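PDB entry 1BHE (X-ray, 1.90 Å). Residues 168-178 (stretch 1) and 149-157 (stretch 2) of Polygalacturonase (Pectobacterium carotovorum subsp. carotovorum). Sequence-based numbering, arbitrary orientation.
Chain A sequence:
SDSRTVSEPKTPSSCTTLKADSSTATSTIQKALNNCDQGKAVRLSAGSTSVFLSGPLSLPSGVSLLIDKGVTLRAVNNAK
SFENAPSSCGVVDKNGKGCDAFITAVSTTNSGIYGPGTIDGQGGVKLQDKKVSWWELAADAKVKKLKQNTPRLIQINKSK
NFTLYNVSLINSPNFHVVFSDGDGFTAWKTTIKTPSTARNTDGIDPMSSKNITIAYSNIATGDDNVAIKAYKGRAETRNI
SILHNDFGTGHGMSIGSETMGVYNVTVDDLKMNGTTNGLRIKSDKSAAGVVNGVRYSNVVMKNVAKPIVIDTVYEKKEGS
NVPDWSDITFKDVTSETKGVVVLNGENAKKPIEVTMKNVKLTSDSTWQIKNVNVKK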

ATOM      1  N   SER A 168     -12.371  -0.208  -6.567  1.00  7.14           N
ATOM      2  CA  SER A 168     -11.800   1.112  -6.333  1.00  7.05           C
ATOM      3  C   SER A 168     -11.736   1.397  -4.827  1.00  7.03           C
ATOM      4  O   SER A 168     -12.671   1.123  -4.089  1.00  6.56           O
ATOM      5  CB  SER A 168     -12.573   2.248  -7.008  1.00  7.51           C
ATOM      6  OG  SER A 168     -12.584   2.096  -8.423  1.00  7.51           O
ATOM      7  N   LEU A 169     -10.606   1.925  -4.388  1.00  6.67           N
ATOM      8  CA  LEU A 169     -10.371   2.291  -2.994  1.00  6.67           C
ATOM      9  C   LEU A 169     -10.030   3.776  -2.960  1.00  6.35           C
ATOM     10  O   LEU A 169      -9.049   4.181  -3.588  1.00  6.86           O
ATOM     11  CB  LEU A 169      -9.208   1.502  -2.386  1.00  6.65           C
ATOM     12  CG  LEU A 169      -9.186  -0.008  -2.621  1.00  6.83           C
ATOM     13  CD1 LEU A 169      -7.953  -0.634  -1.986  1.00  7.60           C
ATOM     14  CD2 LEU A 169     -10.454  -0.667  -2.093  1.00  6.71           C
ATOM     15  N   ILE A 170     -10.873   4.593  -2.336  1.00  6.51           N
ATOM     16  CA  ILE A 170     -10.688   6.023  -2.311  1.00  6.22           C
ATOM     17  C   ILE A 170     -10.679   6.639  -0.916  1.00  6.70           C
ATOM     18  O   ILE A 170     -11.277   6.161   0.040  1.00  6.42           O
ATOM     19  CB  ILE A 170     -11.762   6.783  -3.130  1.00  6.89           C
ATOM     20  CG1 ILE A 170     -13.143   6.667  -2.480  1.00  6.95           C
ATOM     21  CG2 ILE A 170     -11.806   6.307  -4.578  1.00  7.40           C
ATOM     22  CD1 ILE A 170     -14.215   7.467  -3.204  1.00  7.88           C
ATOM     23  N   ASN A 171      -9.995   7.777  -0.836  1.00  7.00           N
ATOM     24  CA  ASN A 171      -9.928   8.605   0.357  1.00  8.40           C
ATOM     25  C   ASN A 171      -9.640   7.840   1.641  1.00  7.63           C
ATOM     26  O   ASN A 171     -10.338   7.992   2.647  1.00  7.04           O
ATOM     27  CB  ASN A 171     -11.250   9.386   0.480  1.00  9.36           C
ATOM     28  CG  ASN A 171     -11.579  10.159  -0.789  1.00 11.18           C
ATOM     29  OD1 ASN A 171     -10.682  10.734  -1.403  1.00 11.26           O
ATOM     30  ND2 ASN A 171     -12.851  10.160  -1.175  1.00 11.47           N
ATOM     31  N   SER A 172      -8.562   7.057   1.653  1.00  7.22           N
ATOM     32  CA  SER A 172      -8.214   6.291   2.852  1.00  6.62           C
ATOM     33  C   SER A 172      -7.646   7.194   3.931  1.00  6.44           C
ATOM     34  O   SER A 172      -6.765   8.022   3.692  1.00  7.55           O
ATOM     35  CB  SER A 172      -7.202   5.197   2.477  1.00  5.62           C
ATOM     36  OG  SER A 172      -6.888   4.422   3.612  1.00  5.20           O
ATOM     37  N   PRO A 173      -8.124   7.038   5.162  1.00  6.41           N
ATOM     38  CA  PRO A 173      -7.640   7.804   6.299  1.00  7.51           C
ATOM     39  C   PRO A 173      -6.168   7.519   6.581  1.00  8.39           C
ATOM     40  O   PRO A 173      -5.419   8.416   6.958  1.00  9.87           O
ATOM     41  CB  PRO A 173      -8.527   7.387   7.464  1.00  6.96           C
ATOM     42  CG  PRO A 173      -9.724   6.755   6.826  1.00  5.90           C
ATOM     43  CD  PRO A 173      -9.177   6.087   5.582  1.00  6.38           C
ATOM     44  N   ASN A 174      -5.745   6.278   6.395  1.00  7.85           N
ATOM     45  CA  ASN A 174      -4.362   5.849   6.614  1.00  7.19           C
ATOM     46  C   ASN A 174      -3.941   5.008   5.409  1.00  6.83           C
ATOM     47  O   ASN A 174      -4.409   5.315   4.302  1.00  6.50           O
ATOM     48  CB  ASN A 174      -4.293   5.097   7.928  1.00  8.35           C
ATOM     49  CG  ASN A 174      -2.957   4.851   8.572  1.00  9.39           C
ATOM     50  OD1 ASN A 174      -2.082   4.190   8.017  1.00  9.17           O
ATOM     51  ND2 ASN A 174      -2.783   5.353   9.799  1.00  9.54           N
ATOM     52  N   PHE A 175      -3.062   4.028   5.566  1.00  5.45           N
ATOM     53  CA  PHE A 175      -2.679   3.202   4.415  1.00  5.68           C
ATOM     54  C   PHE A 175      -3.921   2.538   3.823  1.00  5.69           C
ATOM     55  O   PHE A 175      -4.835   2.202   4.570  1.00  5.91           O
ATOM     56  CB  PHE A 175      -1.645   2.159   4.837  1.00  6.08           C
ATOM     57  CG  PHE A 175      -0.335   2.696   5.349  1.00  7.13           C
ATOM     58  CD1 PHE A 175      -0.047   4.048   5.400  1.00  6.88           C
ATOM     59  CD2 PHE A 175       0.638   1.798   5.777  1.00  7.03           C
ATOM     60  CE1 PHE A 175       1.167   4.504   5.878  1.00  7.79           C
ATOM     61  CE2 PHE A 175       1.857   2.248   6.246  1.00  8.16           C
ATOM     62  CZ  PHE A 175       2.126   3.602   6.301  1.00  7.73           C
ATOM     63  N   HIS A 176      -3.950   2.347   2.505  1.00  5.65           N
ATOM     64  CA  HIS A 176      -5.102   1.733   1.858  1.00  5.61           C
ATOM     65  C   HIS A 176      -5.144   0.223   2.071  1.00  4.84           C
ATOM     66  O   HIS A 176      -6.167  -0.327   2.484  1.00  4.41           O
ATOM     67  CB  HIS A 176      -5.115   2.016   0.349  1.00  5.62           C
ATOM     68  CG  HIS A 176      -5.352   3.450  -0.018  1.00  5.57           C
ATOM     69  ND1 HIS A 176      -4.414   4.435   0.176  1.00  5.90           N
ATOM     70  CD2 HIS A 176      -6.427   4.049  -0.586  1.00  6.19           C
ATOM     71  CE1 HIS A 176      -4.901   5.595  -0.251  1.00  6.84           C
ATOM     72  NE2 HIS A 176      -6.120   5.395  -0.717  1.00  6.49           N
ATOM     73  N   VAL A 177      -4.064  -0.459   1.685  1.00  4.25           N
ATOM     74  CA  VAL A 177      -3.987  -1.913   1.775  1.00  4.93           C
ATOM     75  C   VAL A 177      -2.663  -2.349   2.401  1.00  5.13           C
ATOM     76  O   VAL A 177      -1.579  -1.947   1.970  1.00  4.52           O
ATOM     77  CB  VAL A 177      -4.088  -2.619   0.406  1.00  5.48           C
ATOM     78  CG1 VAL A 177      -4.120  -4.140   0.581  1.00  5.79           C
ATOM     79  CG2 VAL A 177      -5.294  -2.200  -0.419  1.00  6.14           C
ATOM     80  N   VAL A 178      -2.748  -3.192   3.425  1.00  4.99           N
ATOM     81  CA  VAL A 178      -1.586  -3.733   4.115  1.00  5.46           C
ATOM     82  C   VAL A 178      -1.717  -5.259   4.154  1.00  5.23           C
ATOM     83  O   VAL A 178      -2.764  -5.774   4.537  1.00  5.51           O
ATOM     84  CB  VAL A 178      -1.439  -3.210   5.559  1.00  6.13           C
ATOM     85  CG1 VAL A 178      -0.332  -3.957   6.304  1.00  6.10           C
ATOM     86  CG2 VAL A 178      -1.160  -1.710   5.594  1.00  5.11           C
TER
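Stretch 2, residues 149-157: NTPRLIQIN

Stretch 2 lies alongside the second half of stretch 1 and runs parallel to it, entering as loop through Leu 153 and becoming strand from Ile 154 to Asn 157. The register pairs Asn 174 with Arg 152, then His 176 with Leu 153, Val 177 with Ile 154 and Val 178 with Gln 155, the paired CA atoms 4.6 to 5.0 Å apart. Between Asn 174 and His 176 stretch 1 spends one residue more than its neighbour, and regular parallel pairing follows.

The backbone bonds form a ladder. Leu 153 N donates to Phe 175 O at 3.2 Å and Ile 154 N to His 176 O at 2.8 Å, so the pairing begins with two consecutive donors from stretch 2. The alternation typical of parallel strands then takes over: Val 178 N donates to Ile 154 O at 3.1 Å, and Ile 156 N to Val 178 O at 2.9 Å. Ile 154 thus uses both its N and its O on stretch 1, its O also lying 3.5 Å from Val 177 CA in a CA-H...O contact.

Ahead of the ladder, side chains do the polar work. Asn 174, buried and turned toward stretch 2, gives ND2 to Thr 150 OG1 at 3.0 Å, with a weak second bond from ND2 to Thr 150 O at 3.2 Å. Its OD1 accepts from the next backbone amide, Phe 175 N, at 2.6 Å, and its O accepts from Ser 172 OG at 2.7 Å. Both ends of the amide are therefore occupied, one across the interface and one within its own loop. Two waters complete the network: water 1 joins Thr 150 OG1 to Pro 173 O, which accepts from it, while water 2 donates to Asn 174 OD1 and accepts from Arg 152 NH2.

Arg 152 extends with chi1 m and chi2 and chi3 t. Its NH1 donates to Gln 155 OE1 at 2.8 Å, and Gln 155 NE2 passes the chain on to Asn 157 OD1 at 2.7 Å. Val 178 CG2 lies over one face of the guanidinium, a methyl over the plane, while NH1 bonds to Gln 155 OE1 and NH2 to water 2.

On the other side of the sheet, Val 177 and Ile 154 point together, Val 177 CG2 lying 4.2 Å from Ile 154 CD1, which also meets Leu 169 CD1 at 4.0 Å. Leu 153 fills the space before the strand, its CD1 3.9 Å from Leu 169 CB. The rule is economical: backbone pairs with backbone from Leu 153 and Phe 175 onward, through the last of the loop and into the strands, and before that a buried asparagine bonds to Thr 150.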

ATOM      1  N   ASN A 149      -3.626   8.669  15.119  1.00 13.90           N
ATOM      2  CA  ASN A 149      -4.347   7.403  15.197  1.00 12.20           C
ATOM      3  C   ASN A 149      -5.504   7.508  14.213  1.00 10.54           C
ATOM      4  O   ASN A 149      -6.476   8.218  14.471  1.00 10.22           O
ATOM      5  CB  ASN A 149      -4.835   7.091  16.605  1.00 12.03           C
ATOM      6  CG  ASN A 149      -3.675   6.929  17.574  1.00 12.63           C
ATOM      7  OD1 ASN A 149      -3.208   5.814  17.799  1.00 12.33           O
ATOM      8  ND2 ASN A 149      -3.220   8.060  18.114  1.00 12.19           N
ATOM      9  N   THR A 150      -5.389   6.869  13.053  1.00  9.79           N
ATOM     10  CA  THR A 150      -6.415   6.894  12.019  1.00  9.30           C
ATOM     11  C   THR A 150      -6.538   5.484  11.418  1.00  9.07           C
ATOM     12  O   THR A 150      -5.545   4.767  11.321  1.00  8.74           O
ATOM     13  CB  THR A 150      -6.102   7.858  10.863  1.00  9.16           C
ATOM     14  OG1 THR A 150      -4.871   7.445  10.241  1.00  8.05           O
ATOM     15  CG2 THR A 150      -5.958   9.322  11.263  1.00  9.16           C
ATOM     16  N   PRO A 151      -7.727   5.088  10.987  1.00  8.77           N
ATOM     17  CA  PRO A 151      -7.958   3.775  10.424  1.00  7.89           C
ATOM     18  C   PRO A 151      -7.401   3.509   9.037  1.00  6.98           C
ATOM     19  O   PRO A 151      -7.544   4.298   8.098  1.00  6.69           O
ATOM     20  CB  PRO A 151      -9.480   3.646  10.378  1.00  8.62           C
ATOM     21  CG  PRO A 151     -10.068   4.949  10.741  1.00  8.81           C
ATOM     22  CD  PRO A 151      -8.964   5.901  11.080  1.00  8.34           C
ATOM     23  N   ARG A 152      -6.765   2.350   8.865  1.00  6.41           N
ATOM     24  CA  ARG A 152      -6.400   1.831   7.552  1.00  5.62           C
ATOM     25  C   ARG A 152      -7.646   1.279   6.864  1.00  6.04           C
ATOM     26  O   ARG A 152      -8.581   0.881   7.572  1.00  6.11           O
ATOM     27  CB  ARG A 152      -5.367   0.704   7.676  1.00  5.82           C
ATOM     28  CG  ARG A 152      -3.998   1.237   8.102  1.00  6.89           C
ATOM     29  CD  ARG A 152      -3.040   0.087   8.393  1.00  7.79           C
ATOM     30  NE  ARG A 152      -1.682   0.585   8.642  1.00  8.94           N
ATOM     31  CZ  ARG A 152      -0.698  -0.156   9.140  1.00  9.33           C
ATOM     32  NH1 ARG A 152      -0.893  -1.430   9.451  1.00  9.26           N
ATOM     33  NH2 ARG A 152       0.494   0.400   9.333  1.00  9.42           N
ATOM     34  N   LEU A 153      -7.684   1.260   5.536  1.00  5.68           N
ATOM     35  CA  LEU A 153      -8.860   0.745   4.843  1.00  5.67           C
ATOM     36  C   LEU A 153      -8.937  -0.780   4.912  1.00  4.40           C
ATOM     37  O   LEU A 153      -9.945  -1.359   5.310  1.00  4.14           O
ATOM     38  CB  LEU A 153      -8.882   1.137   3.375  1.00  6.44           C
ATOM     39  CG  LEU A 153      -9.557   2.398   2.883  1.00  8.38           C
ATOM     40  CD1 LEU A 153      -9.775   2.275   1.370  1.00  8.85           C
ATOM     41  CD2 LEU A 153     -10.871   2.733   3.570  1.00  7.18           C
ATOM     42  N   ILE A 154      -7.870  -1.443   4.468  1.00  4.09           N
ATOM     43  CA  ILE A 154      -7.859  -2.910   4.429  1.00  4.09           C
ATOM     44  C   ILE A 154      -6.601  -3.397   5.143  1.00  3.10           C
ATOM     45  O   ILE A 154      -5.510  -3.016   4.729  1.00  4.23           O
ATOM     46  CB  ILE A 154      -7.892  -3.430   2.984  1.00  4.23           C
ATOM     47  CG1 ILE A 154      -9.255  -3.174   2.314  1.00  5.12           C
ATOM     48  CG2 ILE A 154      -7.573  -4.918   2.890  1.00  4.10           C
ATOM     49  CD1 ILE A 154      -9.175  -3.262   0.798  1.00  4.69           C
ATOM     50  N   GLN A 155      -6.768  -4.201   6.174  1.00  4.44           N
ATOM     51  CA  GLN A 155      -5.642  -4.745   6.937  1.00  4.77           C
ATOM     52  C   GLN A 155      -5.713  -6.267   6.905  1.00  4.32           C
ATOM     53  O   GLN A 155      -6.699  -6.863   7.334  1.00  4.35           O
ATOM     54  CB  GLN A 155      -5.718  -4.233   8.379  1.00  5.38           C
ATOM     55  CG  GLN A 155      -4.681  -4.839   9.309  1.00  7.94           C
ATOM     56  CD  GLN A 155      -3.294  -4.254   9.133  1.00  8.65           C
ATOM     57  OE1 GLN A 155      -3.101  -3.058   8.938  1.00  8.92           O
ATOM     58  NE2 GLN A 155      -2.290  -5.131   9.208  1.00  9.17           N
ATOM     59  N   ILE A 156      -4.704  -6.909   6.341  1.00  4.29           N
ATOM     60  CA  ILE A 156      -4.674  -8.360   6.194  1.00  4.47           C
ATOM     61  C   ILE A 156      -3.490  -8.949   6.958  1.00  5.13           C
ATOM     62  O   ILE A 156      -2.349  -8.583   6.689  1.00  4.55           O
ATOM     63  CB  ILE A 156      -4.590  -8.763   4.714  1.00  4.43           C
ATOM     64  CG1 ILE A 156      -5.690  -8.094   3.875  1.00  5.00           C
ATOM     65  CG2 ILE A 156      -4.673 -10.279   4.575  1.00  3.20           C
ATOM     66  CD1 ILE A 156      -5.279  -7.854   2.433  1.00  5.38           C
ATOM     67  N   ASN A 157      -3.758  -9.823   7.926  1.00  5.67           N
ATOM     68  CA  ASN A 157      -2.710 -10.380   8.773  1.00  6.68           C
ATOM     69  C   ASN A 157      -2.645 -11.899   8.735  1.00  5.72           C
ATOM     70  O   ASN A 157      -3.683 -12.559   8.709  1.00  5.11           O
ATOM     71  CB  ASN A 157      -2.973 -10.003  10.245  1.00  9.33           C
ATOM     72  CG  ASN A 157      -3.079  -8.526  10.524  1.00 11.36           C
ATOM     73  OD1 ASN A 157      -2.484  -7.703   9.842  1.00 14.14           O
ATOM     74  ND2 ASN A 157      -3.839  -8.133  11.531  1.00 13.85           N
TER
HETATM   75  O   HOH W   1      -3.346   9.159   8.686  1.00 17.42           O
HETATM   76  O   HOH W   2       0.038   3.345   9.442  1.00 13.99           O